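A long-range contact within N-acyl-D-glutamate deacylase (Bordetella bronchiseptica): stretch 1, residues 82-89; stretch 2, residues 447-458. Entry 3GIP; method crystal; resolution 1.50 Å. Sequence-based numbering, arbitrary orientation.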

ATOM      1  N   LYS A  82      10.169   5.222  -0.984  1.00 14.66           N
ATOM      2  CA  LYS A  82       9.892   4.134  -0.047  1.00 14.65           C
ATOM      3  C   LYS A  82      11.009   4.014   0.984  1.00 14.32           C
ATOM      4  O   LYS A  82      10.769   4.057   2.189  1.00 14.01           O
ATOM      5  N   THR A  83      12.237   3.861   0.503  1.00 14.42           N
ATOM      6  CA  THR A  83      13.370   3.693   1.399  1.00 14.64           C
ATOM      7  C   THR A  83      13.587   4.854   2.363  1.00 13.63           C
ATOM      8  O   THR A  83      13.948   4.639   3.523  1.00 14.00           O
ATOM      9  N   SER A  84      13.359   6.077   1.893  1.00 13.84           N
ATOM     10  CA  SER A  84      13.558   7.257   2.728  1.00 13.66           C
ATOM     11  C   SER A  84      12.583   7.358   3.897  1.00 13.83           C
ATOM     12  O   SER A  84      12.787   8.170   4.799  1.00 13.66           O
ATOM     13  N   GLN A  85      11.523   6.554   3.882  1.00 12.69           N
ATOM     14  CA  GLN A  85      10.584   6.561   4.998  1.00 12.75           C
ATOM     15  C   GLN A  85      10.597   5.223   5.739  1.00 14.03           C
ATOM     16  O   GLN A  85       9.685   4.912   6.512  1.00 13.51           O
ATOM     17  N   GLY A  86      11.648   4.440   5.491  1.00 13.57           N
ATOM     18  CA  GLY A  86      11.831   3.163   6.164  1.00 12.01           C
ATOM     19  C   GLY A  86      11.159   1.912   5.634  1.00 11.79           C
ATOM     20  O   GLY A  86      11.180   0.883   6.306  1.00 13.28           O
ATOM     21  N   ILE A  87      10.591   1.979   4.434  1.00 12.25           N
ATOM     22  CA  ILE A  87       9.891   0.843   3.840  1.00 12.62           C
ATOM     23  C   ILE A  87      10.844  -0.132   3.150  1.00 12.95           C
ATOM     24  O   ILE A  87      11.661   0.277   2.325  1.00 12.67           O
ATOM     25  N   THR A  88      10.726  -1.416   3.489  1.00 13.29           N
ATOM     26  CA  THR A  88      11.579  -2.458   2.911  1.00 14.14           C
ATOM     27  C   THR A  88      10.805  -3.477   2.072  1.00 14.22           C
ATOM     28  O   THR A  88      11.405  -4.296   1.369  1.00 14.65           O
ATOM     29  N   THR A  89       9.481  -3.440   2.162  1.00 13.96           N
ATOM     30  CA  THR A  89       8.621  -4.342   1.398  1.00 13.16           C
ATOM     31  C   THR A  89       7.359  -3.590   1.002  1.00 14.25           C
ATOM     32  O   THR A  89       6.832  -2.803   1.787  1.00 15.06           O
ATOM     33  N   LEU A 447       9.341  15.993  -0.412  1.00 14.53           N
ATOM     34  CA  LEU A 447      10.392  16.206   0.579  1.00 15.51           C
ATOM     35  C   LEU A 447      10.599  14.919   1.374  1.00 16.03           C
ATOM     36  O   LEU A 447       9.635  14.286   1.802  1.00 16.26           O
ATOM     37  N   ALA A 448      11.859  14.540   1.565  1.00 15.45           N
ATOM     38  CA  ALA A 448      12.188  13.316   2.288  1.00 15.91           C
ATOM     39  C   ALA A 448      12.049  13.443   3.800  1.00 16.05           C
ATOM     40  O   ALA A 448      12.236  14.516   4.375  1.00 16.52           O
ATOM     41  N   SER A 449      11.728  12.323   4.438  1.00 15.02           N
ATOM     42  CA  SER A 449      11.565  12.279   5.883  1.00 14.92           C
ATOM     43  C   SER A 449      12.881  12.546   6.591  1.00 15.00           C
ATOM     44  O   SER A 449      13.954  12.497   5.987  1.00 16.84           O
ATOM     45  N   VAL A 450      12.784  12.827   7.883  1.00 14.38           N
ATOM     46  CA  VAL A 450      13.961  13.037   8.713  1.00 14.67           C
ATOM     47  C   VAL A 450      13.885  11.988   9.817  1.00 14.69           C
ATOM     48  O   VAL A 450      12.809  11.454  10.096  1.00 15.34           O
ATOM     49  N   GLY A 451      15.019  11.663  10.423  1.00 15.27           N
ATOM     50  CA  GLY A 451      15.000  10.690  11.498  1.00 15.13           C
ATOM     51  C   GLY A 451      15.265   9.252  11.099  1.00 15.42           C
ATOM     52  O   GLY A 451      15.376   8.387  11.967  1.00 16.97           O
ATOM     53  N   ILE A 452      15.334   8.980   9.800  1.00 15.95           N
ATOM     54  CA  ILE A 452      15.630   7.630   9.332  1.00 15.43           C
ATOM     55  C   ILE A 452      17.143   7.590   9.143  1.00 16.70           C
ATOM     56  O   ILE A 452      17.686   8.288   8.288  1.00 16.89           O
ATOM     57  N   ALA A 453      17.821   6.786   9.956  1.00 16.90           N
ATOM     58  CA  ALA A 453      19.275   6.685   9.897  1.00 17.26           C
ATOM     59  C   ALA A 453      19.795   5.678   8.878  1.00 17.54           C
ATOM     60  O   ALA A 453      20.819   5.914   8.237  1.00 17.32           O
ATOM     61  N   GLY A 454      19.100   4.559   8.727  1.00 16.66           N
ATOM     62  CA  GLY A 454      19.553   3.559   7.780  1.00 16.58           C
ATOM     63  C   GLY A 454      18.514   2.499   7.504  1.00 15.76           C
ATOM     64  O   GLY A 454      17.632   2.253   8.324  1.00 14.93           O
ATOM     65  N   VAL A 455      18.620   1.869   6.341  1.00 15.73           N
ATOM     66  CA  VAL A 455      17.682   0.824   5.960  1.00 15.62           C
ATOM     67  C   VAL A 455      18.398  -0.319   5.260  1.00 16.03           C
ATOM     68  O   VAL A 455      19.200  -0.099   4.350  1.00 16.48           O
ATOM     69  N   LEU A 456      18.108  -1.538   5.703  1.00 16.36           N
ATOM     70  CA  LEU A 456      18.682  -2.730   5.100  1.00 16.36           C
ATOM     71  C   LEU A 456      17.546  -3.541   4.500  1.00 16.20           C
ATOM     72  O   LEU A 456      16.472  -3.662   5.094  1.00 17.05           O
ATOM     73  N   VAL A 457      17.780  -4.074   3.309  1.00 16.24           N
ATOM     74  CA  VAL A 457      16.813  -4.927   2.638  1.00 16.34           C
ATOM     75  C   VAL A 457      17.587  -6.222   2.444  1.00 17.09           C
ATOM     76  O   VAL A 457      18.607  -6.243   1.755  1.00 17.71           O
ATOM     77  N   ASN A 458      17.122  -7.288   3.084  1.00 16.56           N
ATOM     78  CA  ASN A 458      17.794  -8.580   2.994  1.00 17.66           C
ATOM     79  C   ASN A 458      19.279  -8.443   3.330  1.00 19.01           C
ATOM     80  O   ASN A 458      20.145  -9.031   2.672  1.00 20.35           O
TER

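The two stretches lie more than 360 residues apart in sequence, yet strand 87-89 and strand 452-457 run nearly parallel, their axes 7.5 Å apart at closest approach. No direct hydrogen bond joins them; side-chain packing and two waters make the contact.

The apolar packing centers on Thr-88, Val-455 and Ile-452, whose CA-to-CB bonds all point toward the opposing stretch. Thr-88 adopts the p rotamer, and its methyl makes the closest contacts: CG2 lies 3.4 Å from Val-455 CG1, 3.4 Å from the carbonyl O of Leu-456 and 4.0 Å from Val-457 CG2. Threonine suits this place because its branched side chain offers a methyl to the valines. Val-455 (t) uses both of its branches. While CG1 meets Thr-88, CG2 sits 4.1 Å from Gly-86 CA and 3.6 Å from Thr-83 O, so one compact side chain reaches both Thr-88 in the strand and the turn before it. Val-457, also t, points sideways and brings CG2 up to Thr-88. Leu-456, between them, points away, as alternation along a strand predicts.

The turn from Thr-83 to Gly-86 is type I, closed by a hydrogen bond from Gly-86 N to Thr-83 O (3.0 Å). Ile-452, with chi1 and chi2 both m, packs against its backbone: CG1 is 3.5 Å from Ser-84 O, and CD1 is 4.2 Å from Gln-85 C and 4.3 Å from Gly-86 N. Gly-86 has positive phi, and at its backbone angles a CB would be jammed against the preceding carbonyl O; it would also stand 3.7 Å from Ile-452 CD1. Gln-85 (p) points away overall, but its CB still lies 3.8 Å from Ser-449 OG. Toward the beginning of both stretches, the small side chains of Ser-84 and Ala-448 meet through their CB atoms at 4.3 Å, and Ser-449 CB approaches Ser-84 O to 3.6 Å.

Polar links between the stretches run through water. Water 1 donates to Ser-84 OG (2.7 Å), held in the p rotamer, and accepts from Ser-449 N (2.9 Å), joining a side chain on one stretch to the backbone of the other. Ser-449, in the m rotamer, points toward stretch 1 and brings its OG to 2.7 Å from the oxygen of water 1; this hydroxyl has a hydrogen-bond partner elsewhere in the structure. Water 2 lies between two carbonyls, 2.8 Å from Ser-84 O and 2.7 Å from Ser-449 O, a place that suits a water, since carbonyl oxygens can only accept; with further acceptors in reach, which ones its two protons serve at any moment is left open.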

ATOM      1  CB  LYS A  82       9.789   2.789  -0.775  1.00 14.82           C
ATOM      2  CG  LYS A  82       8.702   2.682  -1.825  1.00 15.14           C
ATOM      3  CD  LYS A  82       7.306   2.768  -1.237  1.00 16.41           C
ATOM      4  CE  LYS A  82       6.298   2.288  -2.268  1.00 15.20           C
ATOM      5  NZ  LYS A  82       4.883   2.553  -1.902  1.00 14.50           N
ATOM      6  CB  THR A  83      14.673   3.453   0.607  1.00 15.72           C
ATOM      7  OG1 THR A  83      14.999   4.626  -0.143  1.00 15.58           O
ATOM      8  CG2 THR A  83      14.507   2.279  -0.349  1.00 16.45           C
ATOM      9  CB  SER A  84      13.497   8.532   1.882  1.00 14.51           C
ATOM     10  OG  SER A  84      12.200   8.751   1.361  1.00 14.14           O
ATOM     11  CB  GLN A  85       9.163   6.934   4.542  1.00 13.24           C
ATOM     12  CG  GLN A  85       8.518   6.034   3.510  1.00 12.60           C
ATOM     13  CD  GLN A  85       7.091   6.459   3.205  1.00 13.52           C
ATOM     14  OE1 GLN A  85       6.232   6.476   4.091  1.00 13.71           O
ATOM     15  NE2 GLN A  85       6.830   6.808   1.950  1.00 13.09           N
ATOM     16  CB  ILE A  87       8.846   1.346   2.823  1.00 13.20           C
ATOM     17  CG1 ILE A  87       7.800   2.194   3.550  1.00 13.39           C
ATOM     18  CG2 ILE A  87       8.182   0.178   2.113  1.00 11.90           C
ATOM     19  CD1 ILE A  87       6.914   2.999   2.620  1.00 12.66           C
ATOM     20  CB  THR A  88      12.341  -3.225   4.006  1.00 13.51           C
ATOM     21  OG1 THR A  88      11.408  -3.747   4.959  1.00 13.63           O
ATOM     22  CG2 THR A  88      13.322  -2.309   4.715  1.00 14.43           C
ATOM     23  CB  THR A  89       8.187  -5.582   2.228  1.00 14.07           C
ATOM     24  OG1 THR A  89       9.333  -6.381   2.543  1.00 15.24           O
ATOM     25  CG2 THR A  89       7.185  -6.434   1.447  1.00 13.37           C
ATOM     26  CB  LEU A 447      10.018  17.351   1.524  1.00 16.24           C
ATOM     27  CG  LEU A 447       9.920  18.738   0.882  1.00 16.58           C
ATOM     28  CD1 LEU A 447       9.525  19.771   1.935  1.00 18.17           C
ATOM     29  CD2 LEU A 447      11.262  19.102   0.249  1.00 18.68           C
ATOM     30  CB  ALA A 448      13.603  12.871   1.936  1.00 16.33           C
ATOM     31  CB  SER A 449      11.067  10.898   6.323  1.00 14.15           C
ATOM     32  OG  SER A 449       9.899  10.512   5.632  1.00 15.51           O
ATOM     33  CB  VAL A 450      13.987  14.449   9.349  1.00 16.23           C
ATOM     34  CG1 VAL A 450      14.133  15.505   8.264  1.00 19.60           C
ATOM     35  CG2 VAL A 450      12.722  14.685  10.161  1.00 17.24           C
ATOM     36  CB  ILE A 452      14.933   7.324   7.990  1.00 15.70           C
ATOM     37  CG1 ILE A 452      13.413   7.384   8.167  1.00 15.44           C
ATOM     38  CG2 ILE A 452      15.348   5.941   7.488  1.00 16.34           C
ATOM     39  CD1 ILE A 452      12.859   6.362   9.151  1.00 14.67           C
ATOM     40  CB  ALA A 453      19.827   6.351  11.280  1.00 18.47           C
ATOM     41  CB  VAL A 455      16.596   1.356   5.000  1.00 15.22           C
ATOM     42  CG1 VAL A 455      15.629   0.233   4.642  1.00 15.06           C
ATOM     43  CG2 VAL A 455      15.845   2.510   5.645  1.00 16.48           C
ATOM     44  CB  LEU A 456      19.393  -3.599   6.143  1.00 16.52           C
ATOM     45  CG  LEU A 456      20.582  -3.046   6.926  1.00 16.25           C
ATOM     46  CD1 LEU A 456      21.078  -4.121   7.893  1.00 17.67           C
ATOM     47  CD2 LEU A 456      21.692  -2.635   5.971  1.00 18.15           C
ATOM     48  CB  VAL A 457      16.391  -4.356   1.267  1.00 16.06           C
ATOM     49  CG1 VAL A 457      15.599  -5.398   0.489  1.00 15.72           C
ATOM     50  CG2 VAL A 457      15.540  -3.106   1.470  1.00 17.48           C
ATOM     51  CB  ASN A 458      17.596  -9.169   1.597  1.00 17.11           C
ATOM     52  CG  ASN A 458      16.136  -9.440   1.292  1.00 16.77           C
ATOM     53  OD1 ASN A 458      15.632  -9.083   0.229  1.00 19.10           O
ATOM     54  ND2 ASN A 458      15.448 -10.081   2.230  1.00 15.20           N
TER
HETATM   55  O   HOH W   1      10.555  10.048   3.003  1.00 15.77           O
HETATM   56  O   HOH W   2      14.828  10.153   4.930  1.00 18.35           O